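Local coordinates for hydrolase, haloacid dehalogenase-like family (Pseudomonas syringae pv. tomato, PDB 3S6J), which binds calcium and, as the hydrolase part of a longer protein, is probably a phosphatase of the haloacid dehalogenase family, perhaps acting on sugar phosphates, at residues A96-E101 with D211-L216; I90-G95 with A127-I132. All coordinates share one frame; numbering follows the deposited sequence.

Contact 1 of 2, residues A96-E101 with D211-L216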
loop_
_atom_site.group_PDB
_atom_site.type_symbol
_atom_site.label_atom_id
_atom_site.label_comp_id
_atom_site.label_asym_id
_atom_site.label_seq_id
_atom_site.Cartn_x
_atom_site.Cartn_y
_atom_site.Cartn_z
ATOM N N ALA E 96 6.580 -18.548 4.195
ATOM C CA ALA E 96 5.396 -19.060 3.502
ATOM C C ALA E 96 5.490 -20.548 3.201
ATOM O O ALA E 96 4.586 -21.321 3.522
ATOM C CB ALA E 96 5.173 -18.291 2.219
ATOM N N VAL E 97 6.569 -20.943 2.543
ATOM C CA VAL E 97 6.774 -22.351 2.237
ATOM C C VAL E 97 7.010 -23.126 3.529
ATOM O O VAL E 97 6.381 -24.160 3.764
ATOM C CB VAL E 97 7.958 -22.549 1.265
ATOM C CG1 VAL E 97 8.430 -23.986 1.300
ATOM C CG2 VAL E 97 7.557 -22.135 -0.152
ATOM N N GLU E 98 7.899 -22.614 4.375
ATOM C CA GLU E 98 8.193 -23.283 5.635
ATOM C C GLU E 98 6.956 -23.508 6.491
ATOM O O GLU E 98 6.855 -24.541 7.167
ATOM C CB GLU E 98 9.227 -22.521 6.453
ATOM C CG GLU E 98 9.520 -23.188 7.789
ATOM C CD GLU E 98 10.678 -22.538 8.507
ATOM O OE1 GLU E 98 11.102 -21.469 8.032
ATOM O OE2 GLU E 98 11.171 -23.089 9.532
ATOM N N LEU E 99 6.022 -22.551 6.476
ATOM C CA LEU E 99 4.768 -22.696 7.227
ATOM C C LEU E 99 3.973 -23.851 6.649
ATOM O O LEU E 99 3.457 -24.696 7.384
ATOM C CB LEU E 99 3.937 -21.407 7.200
ATOM C CG LEU E 99 2.576 -21.439 7.922
ATOM C CD1 LEU E 99 2.730 -21.856 9.399
ATOM C CD2 LEU E 99 1.816 -20.105 7.807
ATOM N N LEU E 100 3.883 -23.902 5.325
ATOM C CA LEU E 100 3.093 -24.951 4.678
ATOM C C LEU E 100 3.711 -26.320 4.937
ATOM O O LEU E 100 3.004 -27.274 5.257
ATOM C CB LEU E 100 2.948 -24.689 3.183
ATOM C CG LEU E 100 2.046 -23.504 2.816
ATOM C CD1 LEU E 100 2.139 -23.204 1.328
ATOM C CD2 LEU E 100 0.586 -23.764 3.246
ATOM N N GLU E 101 5.037 -26.394 4.818
ATOM C CA GLU E 101 5.789 -27.596 5.150
ATOM C C GLU E 101 5.580 -28.014 6.606
ATOM O O GLU E 101 5.423 -29.206 6.900
ATOM C CB GLU E 101 7.279 -27.384 4.868
ATOM C CG GLU E 101 7.589 -27.215 3.389
ATOM C CD GLU E 101 9.078 -27.108 3.087
ATOM O OE1 GLU E 101 9.838 -26.572 3.927
ATOM O OE2 GLU E 101 9.484 -27.553 1.990
ATOM N N ASP E 211 3.983 -11.408 8.709
ATOM C CA ASP E 211 4.087 -12.240 7.531
ATOM C C ASP E 211 4.025 -13.715 7.982
ATOM O O ASP E 211 3.835 -13.987 9.162
ATOM C CB ASP E 211 5.354 -11.874 6.724
ATOM C CG ASP E 211 6.641 -11.937 7.567
ATOM O OD1 ASP E 211 6.654 -12.683 8.571
ATOM O OD2 ASP E 211 7.634 -11.242 7.240
ATOM N N PRO E 212 4.117 -14.668 7.036
ATOM C CA PRO E 212 3.943 -16.067 7.453
ATOM C C PRO E 212 4.973 -16.505 8.491
ATOM O O PRO E 212 4.631 -17.293 9.367
ATOM C CB PRO E 212 4.108 -16.852 6.148
ATOM C CG PRO E 212 3.726 -15.852 5.066
ATOM C CD PRO E 212 4.181 -14.515 5.570
ATOM N N LEU E 213 6.194 -15.979 8.411
ATOM C CA LEU E 213 7.239 -16.352 9.356
ATOM C C LEU E 213 6.846 -15.871 10.736
ATOM O O LEU E 213 6.993 -16.598 11.729
ATOM C CB LEU E 213 8.600 -15.768 8.959
ATOM C CG LEU E 213 9.831 -16.095 9.830
ATOM C CD1 LEU E 213 10.152 -17.584 9.828
ATOM C CD2 LEU E 213 11.071 -15.319 9.365
ATOM N N ASP E 214 6.344 -14.642 10.804
ATOM C CA ASP E 214 5.975 -14.078 12.091
ATOM C C ASP E 214 4.847 -14.906 12.675
ATOM O O ASP E 214 4.844 -15.236 13.861
ATOM C CB ASP E 214 5.562 -12.612 11.965
ATOM C CG ASP E 214 5.438 -11.936 13.315
ATOM O OD1 ASP E 214 6.014 -12.492 14.290
ATOM O OD2 ASP E 214 4.770 -10.868 13.400
ATOM N N LEU E 215 3.894 -15.261 11.819
ATOM C CA LEU E 215 2.771 -16.088 12.238
ATOM C C LEU E 215 3.263 -17.463 12.699
ATOM O O LEU E 215 2.827 -17.983 13.729
ATOM C CB LEU E 215 1.778 -16.227 11.087
ATOM C CG LEU E 215 0.708 -17.310 11.165
ATOM C CD1 LEU E 215 -0.100 -17.206 12.430
ATOM C CD2 LEU E 215 -0.188 -17.179 9.966
ATOM N N LEU E 216 4.169 -18.048 11.925
ATOM C CA LEU E 216 4.717 -19.365 12.239
ATOM C C LEU E 216 5.328 -19.377 13.639
ATOM O O LEU E 216 5.128 -20.320 14.402
ATOM C CB LEU E 216 5.758 -19.773 11.188
ATOM C CG LEU E 216 6.685 -20.977 11.428
ATOM C CD1 LEU E 216 5.935 -22.251 11.808
ATOM C CD2 LEU E 216 7.532 -21.210 10.175
#

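Contact 2 of 2, residues I90-G95 with A127-I132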
loop_
_atom_site.group_PDB
_atom_site.type_symbol
_atom_site.label_atom_id
_atom_site.label_comp_id
_atom_site.label_asym_id
_atom_site.label_seq_id
_atom_site.Cartn_x
_atom_site.Cartn_y
_atom_site.Cartn_z
ATOM N N ILE E 90 6.970 -11.906 -8.983
ATOM C CA ILE E 90 6.316 -12.482 -7.817
ATOM C C ILE E 90 7.177 -13.478 -7.059
ATOM O O ILE E 90 7.574 -14.517 -7.586
ATOM C CB ILE E 90 4.989 -13.162 -8.187
ATOM C CG1 ILE E 90 4.059 -12.156 -8.864
ATOM C CG2 ILE E 90 4.340 -13.782 -6.931
ATOM C CD1 ILE E 90 2.678 -12.689 -9.095
ATOM N N ILE E 91 7.420 -13.154 -5.798
ATOM C CA ILE E 91 8.288 -13.930 -4.933
ATOM C C ILE E 91 7.430 -14.488 -3.799
ATOM O O ILE E 91 6.371 -13.933 -3.483
ATOM C CB ILE E 91 9.409 -13.007 -4.395
ATOM C CG1 ILE E 91 10.083 -12.308 -5.589
ATOM C CG2 ILE E 91 10.403 -13.780 -3.545
ATOM C CD1 ILE E 91 10.512 -10.834 -5.349
ATOM N N ALA E 92 7.847 -15.610 -3.221
ATOM C CA ALA E 92 7.146 -16.155 -2.071
ATOM C C ALA E 92 7.487 -15.244 -0.902
ATOM O O ALA E 92 8.609 -14.746 -0.826
ATOM C CB ALA E 92 7.601 -17.579 -1.798
ATOM N N LEU E 93 6.523 -14.991 -0.016
ATOM C CA LEU E 93 6.796 -14.228 1.215
ATOM C C LEU E 93 7.574 -15.076 2.237
ATOM O O LEU E 93 7.411 -16.287 2.253
ATOM C CB LEU E 93 5.474 -13.748 1.828
ATOM C CG LEU E 93 4.873 -12.489 1.199
ATOM C CD1 LEU E 93 3.352 -12.404 1.365
ATOM C CD2 LEU E 93 5.580 -11.251 1.768
ATOM N N PRO E 94 8.389 -14.435 3.113
ATOM C CA PRO E 94 9.166 -15.149 4.145
ATOM C C PRO E 94 8.326 -16.091 4.996
ATOM O O PRO E 94 7.294 -15.680 5.515
ATOM C CB PRO E 94 9.686 -14.026 5.050
ATOM C CG PRO E 94 9.695 -12.813 4.216
ATOM C CD PRO E 94 8.557 -12.971 3.218
ATOM N N GLY E 95 8.775 -17.334 5.144
ATOM C CA GLY E 95 8.124 -18.281 6.022
ATOM C C GLY E 95 6.983 -19.016 5.377
ATOM O O GLY E 95 6.468 -19.977 5.941
ATOM N N ALA E 127 5.441 -19.362 -7.553
ATOM C CA ALA E 127 6.400 -18.759 -6.639
ATOM C C ALA E 127 6.579 -19.605 -5.388
ATOM O O ALA E 127 7.578 -19.492 -4.702
ATOM C CB ALA E 127 5.971 -17.350 -6.265
ATOM N N LEU E 128 5.592 -20.434 -5.080
ATOM C CA LEU E 128 5.690 -21.334 -3.943
ATOM C C LEU E 128 6.041 -22.717 -4.442
ATOM O O LEU E 128 5.907 -23.692 -3.715
ATOM C CB LEU E 128 4.356 -21.415 -3.200
ATOM C CG LEU E 128 3.711 -20.122 -2.699
ATOM C CD1 LEU E 128 2.255 -20.381 -2.333
ATOM C CD2 LEU E 128 4.481 -19.562 -1.521
ATOM N N LYS E 129 6.486 -22.794 -5.693
ATOM C CA LYS E 129 6.729 -24.069 -6.366
ATOM C C LYS E 129 5.657 -25.093 -5.995
ATOM O O LYS E 129 5.972 -26.189 -5.525
ATOM C CB LYS E 129 8.122 -24.605 -6.034
ATOM C CG LYS E 129 9.192 -23.525 -5.901
ATOM C CD LYS E 129 9.148 -22.889 -4.508
ATOM C CE LYS E 129 10.002 -21.625 -4.417
ATOM N NZ LYS E 129 9.596 -20.764 -3.266
ATOM N N LEU E 130 4.392 -24.718 -6.180
ATOM C CA LEU E 130 3.271 -25.636 -5.978
ATOM C C LEU E 130 2.453 -25.785 -7.264
ATOM O O LEU E 130 2.241 -24.822 -8.020
ATOM C CB LEU E 130 2.362 -25.174 -4.830
ATOM C CG LEU E 130 2.848 -25.179 -3.368
ATOM C CD1 LEU E 130 1.814 -24.528 -2.459
ATOM C CD2 LEU E 130 3.192 -26.576 -2.847
ATOM N N ASP E 131 1.980 -27.001 -7.505
ATOM C CA ASP E 131 1.154 -27.280 -8.667
ATOM C C ASP E 131 -0.319 -27.206 -8.267
ATOM O O ASP E 131 -0.782 -27.969 -7.424
ATOM C CB ASP E 131 1.509 -28.659 -9.223
ATOM C CG ASP E 131 0.733 -29.013 -10.473
ATOM O OD1 ASP E 131 -0.431 -28.587 -10.600
ATOM O OD2 ASP E 131 1.296 -29.730 -11.328
ATOM N N ILE E 132 -1.041 -26.269 -8.870
ATOM C CA ILE E 132 -2.431 -26.042 -8.514
ATOM C C ILE E 132 -3.193 -27.356 -8.331
ATOM O O ILE E 132 -3.630 -27.671 -7.217
ATOM C CB ILE E 132 -3.152 -25.134 -9.530
ATOM C CG1 ILE E 132 -4.583 -24.849 -9.048
ATOM C CG2 ILE E 132 -3.131 -25.763 -10.927
ATOM C CD1 ILE E 132 -5.348 -23.806 -9.868
#

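Contact 1 of 2, residues A96-E101 with D211-L216
The side chains of Leu99 and Leu216 lie alongside each other, pointing opposite ways, where two helices of the haloacid dehalogenase (HAD) core domain pack on one face of its parallel, Rossmann-like sheet. The helical segments 96-101 and 212-216 run at 39° to each other, with axes 8.7 Å apart at closest approach. Their first turns meet through Ala96 and Pro212. Pro212 CB lies against the backbone of Ala96, 3.6 Å from Ala96 N. Pro212 CG adds a contact to Ala96 CB at 4.0 Å.

One turn on, leucine methyl groups carry the contact. Leu99 has CG anti to the backbone N (chi1 178°), beside its own carbonyl carbon, and its two methyl groups divide the work. Leu99 CD1 lies 4.0 Å from Leu216 CD1 and also meets Leu216 CB. Leu99 CD2 reaches Leu215 CD2 at 4.2 Å. Below this layer Leu99 rests on Phe11 of strand 8-11, and Pro212 and Leu215 rest on Leu190 of strand 186-190.

The outer edge is built differently. Glu98 is exposed, with its chain extended, and crosses Leu216 at about a right angle. Glu98 CG comes closest, 3.7 Å from Leu216 CD2, and the carboxylate carbon and both its oxygens lie around the same methyl.

Asp211 caps the second helix and also forms a salt bridge through OD2 with Arg43 of the second subunit. Its other oxygen, OD1, accepts from Asp214 N at 3.0 Å, with an N-H...O angle of 157°.

Contact 2 of 2, residues I90-G95 with A127-I132
The methyl group of Ala92 faces a backbone carbonyl: Ala92 CB lies 3.5 Å from Ala127 O. The same oxygen accepts a hydrogen bond from Lys129 NZ at 2.8 Å. The amine is tilted 22° from the carbonyl plane, with a C=O...N angle of 147°. The lysine chain is bent at chi2, which turns CD out of an extended course; farther along, NZ returns to the carbonyl two residues back. Lys129 NZ also comes within 4.0 Å of Ala92 CB.

The approach is reciprocal. Ala127 CB points toward segment 90-95 and sits 3.5 Å from Ile90 O. Ile90 CG2 lies beside this methyl, 4.0 Å from Ala127 CB. The two alanines are the nearest pair in the backbone register, with Ala92 CA 5.3 Å from Ala127 CA.

Segment 127-132 leaves helix 118-127 through a Schellman motif. Lys129, with positive phi, is its C-prime residue; Leu130 N bonds to Leu125 O and Lys129 N to Lys126 O. This helix end meets the short, weakly bonded strand 91-92. That strand pairs antiparallel with strand 18-19, which follows the calcium-binding Asp12 and Asp14 of what looks like the HAD DxDxT motif. Ile91 and Leu93 make the backbone bonds, to Asp19 and Leu17. Thr18 touches Ile90, Ala127 and Leu128.

Leu128 starts out alongside the interface, but its tip turns inward. CG is anti to the carbonyl carbon (chi1 -55°), and the Leu128 CD2 methyl lies 3.7 Å from Ala92 CB.

Contacts 1 and 2 have centres 11 Å apart on the same side of the chain's centre. Segment 90-95 runs directly into helix 96-105, so one continuous piece of chain serves both. Their segments alternate in sequence: 90-95, 96-101, 127-132, then 211-216. The contacts also touch each other, with Pro212 CD 3.3 Å from Pro94 O and Leu213 CB packed on Gly95. Leu128 meets Ala96 as well. Helix 96-105 is thus flanked by the loop after helix 118-127 and by helix 212-217. The side chains of Pro212 and Ile90 lie about 11 and 12 Å from a bound calcium ion. Contact 1 joins mid-chain to the C-terminal end; contact 2 stays within the middle.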